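Local coordinates for protein ATP phosphoribosyltransferase regulatory subunit (Thermotoga maritima, PDB 1USY) that is probably required for the first step of histidine biosynthesis and may allow feedback regulation of ATP phosphoribosyltransferase activity by histidine, at residues F12-V26 against S69-R81. Sequence-based numbering, arbitrary orientation.
Sequences FYSKATKKGFSPFFV and SQIKVWYADFVYR
Trp74 slides its indole between Pro23 and Tyr13: Pro23 CA makes a CH-pi contact over one face, 3.7 Å from the centroid of the five-membered ring, and Tyr13 CB makes another over the opposite face, at the six-membered ring. The indole reaches this slot because its CG sits between the backbone N and the carbonyl carbon (chi1 71°). Phe25 turns its edge toward the face of the Trp74 six-membered ring, CE1 3.7 Å from Trp74 CH2 with the planes at 88°, while Ala16 CB packs against Trp74 CB. Replacing Trp74 with an alanine removes the whole indole, which is likely to leave a gap between Pro23 and Tyr13 and take this edge-to-face partner from Phe25. The backbone carrying Trp74 joins a parallel pairing at the edge, within this chain, of the mixed sheet of a class II aminoacyl-tRNA synthetase-like fold, short strand 22-23 lying beside strand 71-83 after helix 6-16. Ser22 N donates to Lys72 O (2.8 Å), and Trp74 N returns a bond to Ser22 O (2.9 Å) from above the carbonyl plane; Phe24 N to Trp74 O is weak. Lys72, extended beyond CG, crosses Phe21 at about a right angle, its CG over the ring face; NZ hydrogen-bonds to Lys19 O, almost straight in line with the carbonyl, and forms a salt bridge with Glu108. Phe6 of the second subunit meets the rings of both Trp74 and Tyr13.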
loop_
_atom_site.group_PDB
_atom_site.type_symbol
_atom_site.label_atom_id
_atom_site.label_comp_id
_atom_site.label_asym_id
_atom_site.label_seq_id
_atom_site.Cartn_x
_atom_site.Cartn_y
_atom_site.Cartn_z
ATOM N N PHE B 12 29.105 -23.068 11.559
ATOM C CA PHE B 12 29.562 -21.856 10.885
ATOM C C PHE B 12 29.875 -20.769 11.893
ATOM O O PHE B 12 30.865 -20.081 11.766
ATOM C CB PHE B 12 28.487 -21.349 9.898
ATOM C CG PHE B 12 28.890 -20.119 9.156
ATOM C CD1 PHE B 12 29.784 -20.204 8.082
ATOM C CD2 PHE B 12 28.369 -18.878 9.506
ATOM C CE1 PHE B 12 30.183 -19.062 7.400
ATOM C CE2 PHE B 12 28.738 -17.712 8.812
ATOM C CZ PHE B 12 29.656 -17.804 7.763
ATOM N N TYR B 13 28.999 -20.641 12.885
ATOM C CA TYR B 13 29.169 -19.781 14.048
ATOM C C TYR B 13 30.440 -20.133 14.836
ATOM O O TYR B 13 31.104 -19.244 15.364
ATOM C CB TYR B 13 27.913 -19.899 14.944
ATOM C CG TYR B 13 28.150 -19.571 16.409
ATOM C CD1 TYR B 13 28.477 -18.263 16.809
ATOM C CD2 TYR B 13 28.070 -20.562 17.393
ATOM C CE1 TYR B 13 28.721 -17.949 18.136
ATOM C CE2 TYR B 13 28.310 -20.251 18.736
ATOM C CZ TYR B 13 28.634 -18.938 19.097
ATOM O OH TYR B 13 28.863 -18.605 20.419
ATOM N N SER B 14 30.775 -21.423 14.940
ATOM C CA SER B 14 32.042 -21.810 15.581
ATOM C C SER B 14 33.239 -21.425 14.746
ATOM O O SER B 14 34.208 -20.906 15.268
ATOM C CB SER B 14 32.093 -23.302 15.939
ATOM O OG SER B 14 30.870 -23.671 16.554
ATOM N N LYS B 15 33.174 -21.676 13.454
ATOM C CA LYS B 15 34.256 -21.272 12.575
ATOM C C LYS B 15 34.499 -19.780 12.665
ATOM O O LYS B 15 35.654 -19.361 12.777
ATOM C CB LYS B 15 33.989 -21.682 11.134
ATOM C CG LYS B 15 33.934 -23.174 10.948
ATOM C CD LYS B 15 33.427 -23.532 9.552
ATOM C CE LYS B 15 32.888 -24.951 9.499
ATOM N NZ LYS B 15 33.732 -25.909 10.259
ATOM N N ALA B 16 33.411 -18.996 12.651
ATOM C CA ALA B 16 33.501 -17.539 12.661
ATOM C C ALA B 16 33.955 -16.925 13.995
ATOM O O ALA B 16 34.860 -16.075 14.008
ATOM C CB ALA B 16 32.212 -16.921 12.201
ATOM N N THR B 17 33.321 -17.334 15.101
ATOM C CA THR B 17 33.634 -16.774 16.409
ATOM C C THR B 17 34.843 -17.522 16.918
ATOM O O THR B 17 34.753 -18.261 17.900
ATOM C CB THR B 17 32.422 -16.874 17.453
ATOM O OG1 THR B 17 31.699 -18.094 17.276
ATOM C CG2 THR B 17 31.304 -15.753 17.243
ATOM N N LYS B 18 35.961 -17.338 16.232
ATOM C CA LYS B 18 37.236 -18.036 16.478
ATOM C C LYS B 18 38.265 -17.282 15.663
ATOM O O LYS B 18 39.452 -17.208 15.995
ATOM C CB LYS B 18 37.196 -19.488 16.000
ATOM C CG LYS B 18 37.449 -20.494 17.090
ATOM C CD LYS B 18 37.174 -21.927 16.606
ATOM C CE LYS B 18 36.109 -22.612 17.487
ATOM N NZ LYS B 18 36.352 -24.083 17.605
ATOM N N LYS B 19 37.752 -16.743 14.572
ATOM C CA LYS B 19 38.425 -15.788 13.753
ATOM C C LYS B 19 38.041 -14.384 14.223
ATOM O O LYS B 19 38.428 -13.395 13.617
ATOM C CB LYS B 19 38.052 -16.023 12.286
ATOM C CG LYS B 19 38.560 -17.354 11.697
ATOM C CD LYS B 19 40.058 -17.580 11.937
ATOM C CE LYS B 19 40.708 -18.464 10.845
ATOM N NZ LYS B 19 42.189 -18.416 11.025
ATOM N N GLY B 20 37.291 -14.300 15.320
ATOM C CA GLY B 20 36.908 -13.015 15.848
ATOM C C GLY B 20 35.751 -12.346 15.135
ATOM O O GLY B 20 35.583 -11.144 15.287
ATOM N N PHE B 21 34.940 -13.085 14.374
ATOM C CA PHE B 21 33.720 -12.490 13.848
ATOM C C PHE B 21 32.649 -12.542 14.920
ATOM O O PHE B 21 32.567 -13.498 15.690
ATOM C CB PHE B 21 33.217 -13.187 12.591
ATOM C CG PHE B 21 34.141 -13.078 11.438
ATOM C CD1 PHE B 21 35.304 -13.857 11.377
ATOM C CD2 PHE B 21 33.860 -12.177 10.415
ATOM C CE1 PHE B 21 36.166 -13.734 10.310
ATOM C CE2 PHE B 21 34.722 -12.024 9.355
ATOM C CZ PHE B 21 35.868 -12.815 9.290
ATOM N N SER B 22 31.814 -11.520 14.950
ATOM C CA SER B 22 30.829 -11.402 15.983
ATOM C C SER B 22 29.402 -11.424 15.348
ATOM O O SER B 22 29.238 -11.045 14.185
ATOM C CB SER B 22 31.177 -10.159 16.816
ATOM O OG SER B 22 30.079 -9.322 16.918
ATOM N N PRO B 23 28.379 -11.879 16.073
ATOM C CA PRO B 23 27.082 -12.136 15.447
ATOM C C PRO B 23 26.350 -10.842 15.091
ATOM O O PRO B 23 26.500 -9.817 15.745
ATOM C CB PRO B 23 26.329 -12.964 16.494
ATOM C CG PRO B 23 27.181 -12.920 17.771
ATOM C CD PRO B 23 28.352 -12.096 17.529
ATOM N N PHE B 24 25.628 -10.858 13.990
ATOM C CA PHE B 24 24.946 -9.653 13.534
ATOM C C PHE B 24 23.545 -10.070 13.124
ATOM O O PHE B 24 23.377 -10.630 12.059
ATOM C CB PHE B 24 25.711 -9.035 12.360
ATOM C CG PHE B 24 25.032 -7.858 11.752
ATOM C CD1 PHE B 24 25.233 -6.593 12.265
ATOM C CD2 PHE B 24 24.183 -8.006 10.661
ATOM C CE1 PHE B 24 24.585 -5.474 11.697
ATOM C CE2 PHE B 24 23.532 -6.920 10.093
ATOM C CZ PHE B 24 23.739 -5.649 10.605
ATOM N N PHE B 25 22.560 -9.835 13.995
ATOM C CA PHE B 25 21.155 -10.185 13.734
ATOM C C PHE B 25 20.271 -8.970 13.799
ATOM O O PHE B 25 20.215 -8.310 14.832
ATOM C CB PHE B 25 20.643 -11.197 14.750
ATOM C CG PHE B 25 21.129 -12.590 14.511
ATOM C CD1 PHE B 25 22.431 -12.946 14.833
ATOM C CD2 PHE B 25 20.287 -13.542 13.957
ATOM C CE1 PHE B 25 22.905 -14.254 14.611
ATOM C CE2 PHE B 25 20.741 -14.835 13.728
ATOM C CZ PHE B 25 22.086 -15.193 14.081
ATOM N N VAL B 26 19.574 -8.697 12.695
ATOM C CA VAL B 26 18.681 -7.553 12.561
ATOM C C VAL B 26 17.353 -7.900 11.887
ATOM O O VAL B 26 17.249 -8.883 11.176
ATOM C CB VAL B 26 19.325 -6.383 11.756
ATOM C CG1 VAL B 26 20.551 -5.889 12.431
ATOM C CG2 VAL B 26 19.636 -6.800 10.323
ATOM N N SER B 69 33.770 2.591 12.924
ATOM C CA SER B 69 34.133 1.353 13.609
ATOM C C SER B 69 34.535 0.161 12.730
ATOM O O SER B 69 33.922 -0.128 11.703
ATOM C CB SER B 69 33.009 0.932 14.580
ATOM O OG SER B 69 31.746 0.847 13.926
ATOM N N GLN B 70 35.575 -0.530 13.175
ATOM C CA GLN B 70 35.981 -1.785 12.575
ATOM C C GLN B 70 34.907 -2.849 12.837
ATOM O O GLN B 70 34.706 -3.280 13.960
ATOM C CB GLN B 70 37.348 -2.228 13.121
ATOM C CG GLN B 70 38.284 -1.079 13.533
ATOM C CD GLN B 70 39.225 -0.654 12.407
ATOM O OE1 GLN B 70 40.121 -1.404 12.032
ATOM N NE2 GLN B 70 39.025 0.543 11.873
ATOM N N ILE B 71 34.203 -3.233 11.784
ATOM C CA ILE B 71 33.157 -4.250 11.822
ATOM C C ILE B 71 33.693 -5.598 11.335
ATOM O O ILE B 71 34.236 -5.678 10.238
ATOM C CB ILE B 71 31.988 -3.775 10.934
ATOM C CG1 ILE B 71 30.896 -3.200 11.819
ATOM C CG2 ILE B 71 31.432 -4.895 10.045
ATOM C CD1 ILE B 71 30.985 -1.718 11.985
ATOM N N LYS B 72 33.551 -6.634 12.167
ATOM C CA LYS B 72 33.904 -8.013 11.819
ATOM C C LYS B 72 32.763 -8.920 12.204
ATOM O O LYS B 72 32.791 -9.490 13.298
ATOM C CB LYS B 72 35.154 -8.487 12.561
ATOM C CG LYS B 72 36.065 -9.330 11.710
ATOM C CD LYS B 72 37.202 -9.956 12.478
ATOM C CE LYS B 72 38.148 -10.635 11.499
ATOM N NZ LYS B 72 39.267 -11.388 12.149
ATOM N N VAL B 73 31.776 -9.077 11.319
ATOM C CA VAL B 73 30.558 -9.809 11.692
ATOM C C VAL B 73 30.292 -11.063 10.888
ATOM O O VAL B 73 30.764 -11.196 9.762
ATOM C CB VAL B 73 29.282 -8.928 11.586
ATOM C CG1 VAL B 73 29.350 -7.776 12.579
ATOM C CG2 VAL B 73 29.033 -8.462 10.135
ATOM N N TRP B 74 29.534 -11.978 11.489
ATOM C CA TRP B 74 28.913 -13.086 10.768
ATOM C C TRP B 74 27.424 -12.967 10.936
ATOM O O TRP B 74 26.944 -12.449 11.952
ATOM C CB TRP B 74 29.410 -14.456 11.265
ATOM C CG TRP B 74 28.932 -14.813 12.601
ATOM C CD1 TRP B 74 29.541 -14.538 13.790
ATOM C CD2 TRP B 74 27.742 -15.520 12.924
ATOM N NE1 TRP B 74 28.803 -15.035 14.841
ATOM C CE2 TRP B 74 27.687 -15.641 14.340
ATOM C CE3 TRP B 74 26.704 -16.069 12.170
ATOM C CZ2 TRP B 74 26.627 -16.277 15.007
ATOM C CZ3 TRP B 74 25.644 -16.684 12.836
ATOM C CH2 TRP B 74 25.609 -16.781 14.236
ATOM N N TYR B 75 26.686 -13.442 9.939
ATOM C CA TYR B 75 25.235 -13.458 10.001
ATOM C C TYR B 75 24.669 -14.808 9.552
ATOM O O TYR B 75 25.432 -15.669 9.048
ATOM C CB TYR B 75 24.652 -12.304 9.183
ATOM C CG TYR B 75 25.118 -12.290 7.757
ATOM C CD1 TYR B 75 24.502 -13.091 6.795
ATOM C CD2 TYR B 75 26.194 -11.492 7.359
ATOM C CE1 TYR B 75 24.939 -13.099 5.485
ATOM C CE2 TYR B 75 26.633 -11.488 6.030
ATOM C CZ TYR B 75 25.989 -12.299 5.109
ATOM O OH TYR B 75 26.384 -12.318 3.792
ATOM N N ALA B 76 23.347 -14.963 9.749
ATOM C CA ALA B 76 22.552 -16.143 9.436
ATOM C C ALA B 76 21.069 -15.783 9.428
ATOM O O ALA B 76 20.370 -15.839 10.474
ATOM C CB ALA B 76 22.812 -17.309 10.473
ATOM N N ASP B 77 20.579 -15.418 8.251
ATOM C CA ASP B 77 19.190 -15.049 8.073
ATOM C C ASP B 77 18.737 -15.109 6.605
ATOM O O ASP B 77 19.502 -15.423 5.674
ATOM C CB ASP B 77 18.968 -13.648 8.627
ATOM C CG ASP B 77 17.616 -13.492 9.349
ATOM O OD1 ASP B 77 17.575 -12.666 10.273
ATOM O OD2 ASP B 77 16.553 -14.117 9.087
ATOM N N PHE B 78 17.470 -14.797 6.406
ATOM C CA PHE B 78 16.914 -14.744 5.097
ATOM C C PHE B 78 17.353 -13.478 4.402
ATOM O O PHE B 78 17.476 -12.445 5.048
ATOM C CB PHE B 78 15.412 -14.832 5.201
ATOM C CG PHE B 78 14.931 -16.201 5.567
ATOM C CD1 PHE B 78 14.417 -16.462 6.819
ATOM C CD2 PHE B 78 15.037 -17.249 4.658
ATOM C CE1 PHE B 78 13.990 -17.770 7.146
ATOM C CE2 PHE B 78 14.602 -18.541 4.978
ATOM C CZ PHE B 78 14.088 -18.804 6.204
ATOM N N VAL B 79 17.660 -13.595 3.098
ATOM C CA VAL B 79 17.878 -12.457 2.197
ATOM C C VAL B 79 16.779 -12.583 1.164
ATOM O O VAL B 79 16.555 -13.668 0.659
ATOM C CB VAL B 79 19.248 -12.552 1.534
ATOM C CG1 VAL B 79 19.445 -11.450 0.501
ATOM C CG2 VAL B 79 20.340 -12.523 2.594
ATOM N N TYR B 80 16.046 -11.512 0.894
ATOM C CA TYR B 80 14.814 -11.616 0.107
ATOM C C TYR B 80 15.069 -11.103 -1.272
ATOM O O TYR B 80 15.981 -10.320 -1.469
ATOM C CB TYR B 80 13.684 -10.798 0.737
ATOM C CG TYR B 80 13.288 -11.271 2.126
ATOM C CD1 TYR B 80 14.148 -11.135 3.218
ATOM C CD2 TYR B 80 12.041 -11.842 2.345
ATOM C CE1 TYR B 80 13.758 -11.572 4.484
ATOM C CE2 TYR B 80 11.662 -12.274 3.591
ATOM C CZ TYR B 80 12.517 -12.142 4.661
ATOM O OH TYR B 80 12.085 -12.596 5.891
ATOM N N ARG B 81 14.288 -11.547 -2.245
ATOM C CA ARG B 81 14.448 -11.028 -3.615
ATOM C C ARG B 81 13.209 -11.303 -4.426
ATOM O O ARG B 81 12.244 -11.869 -3.927
ATOM C CB ARG B 81 15.726 -11.555 -4.307
ATOM C CG ARG B 81 15.541 -12.871 -4.978
ATOM C CD ARG B 81 16.797 -13.638 -5.295
ATOM N NE ARG B 81 16.425 -14.918 -5.901
ATOM C CZ ARG B 81 16.267 -16.062 -5.229
ATOM N NH1 ARG B 81 16.475 -16.112 -3.923
ATOM N NH2 ARG B 81 15.915 -17.167 -5.874
#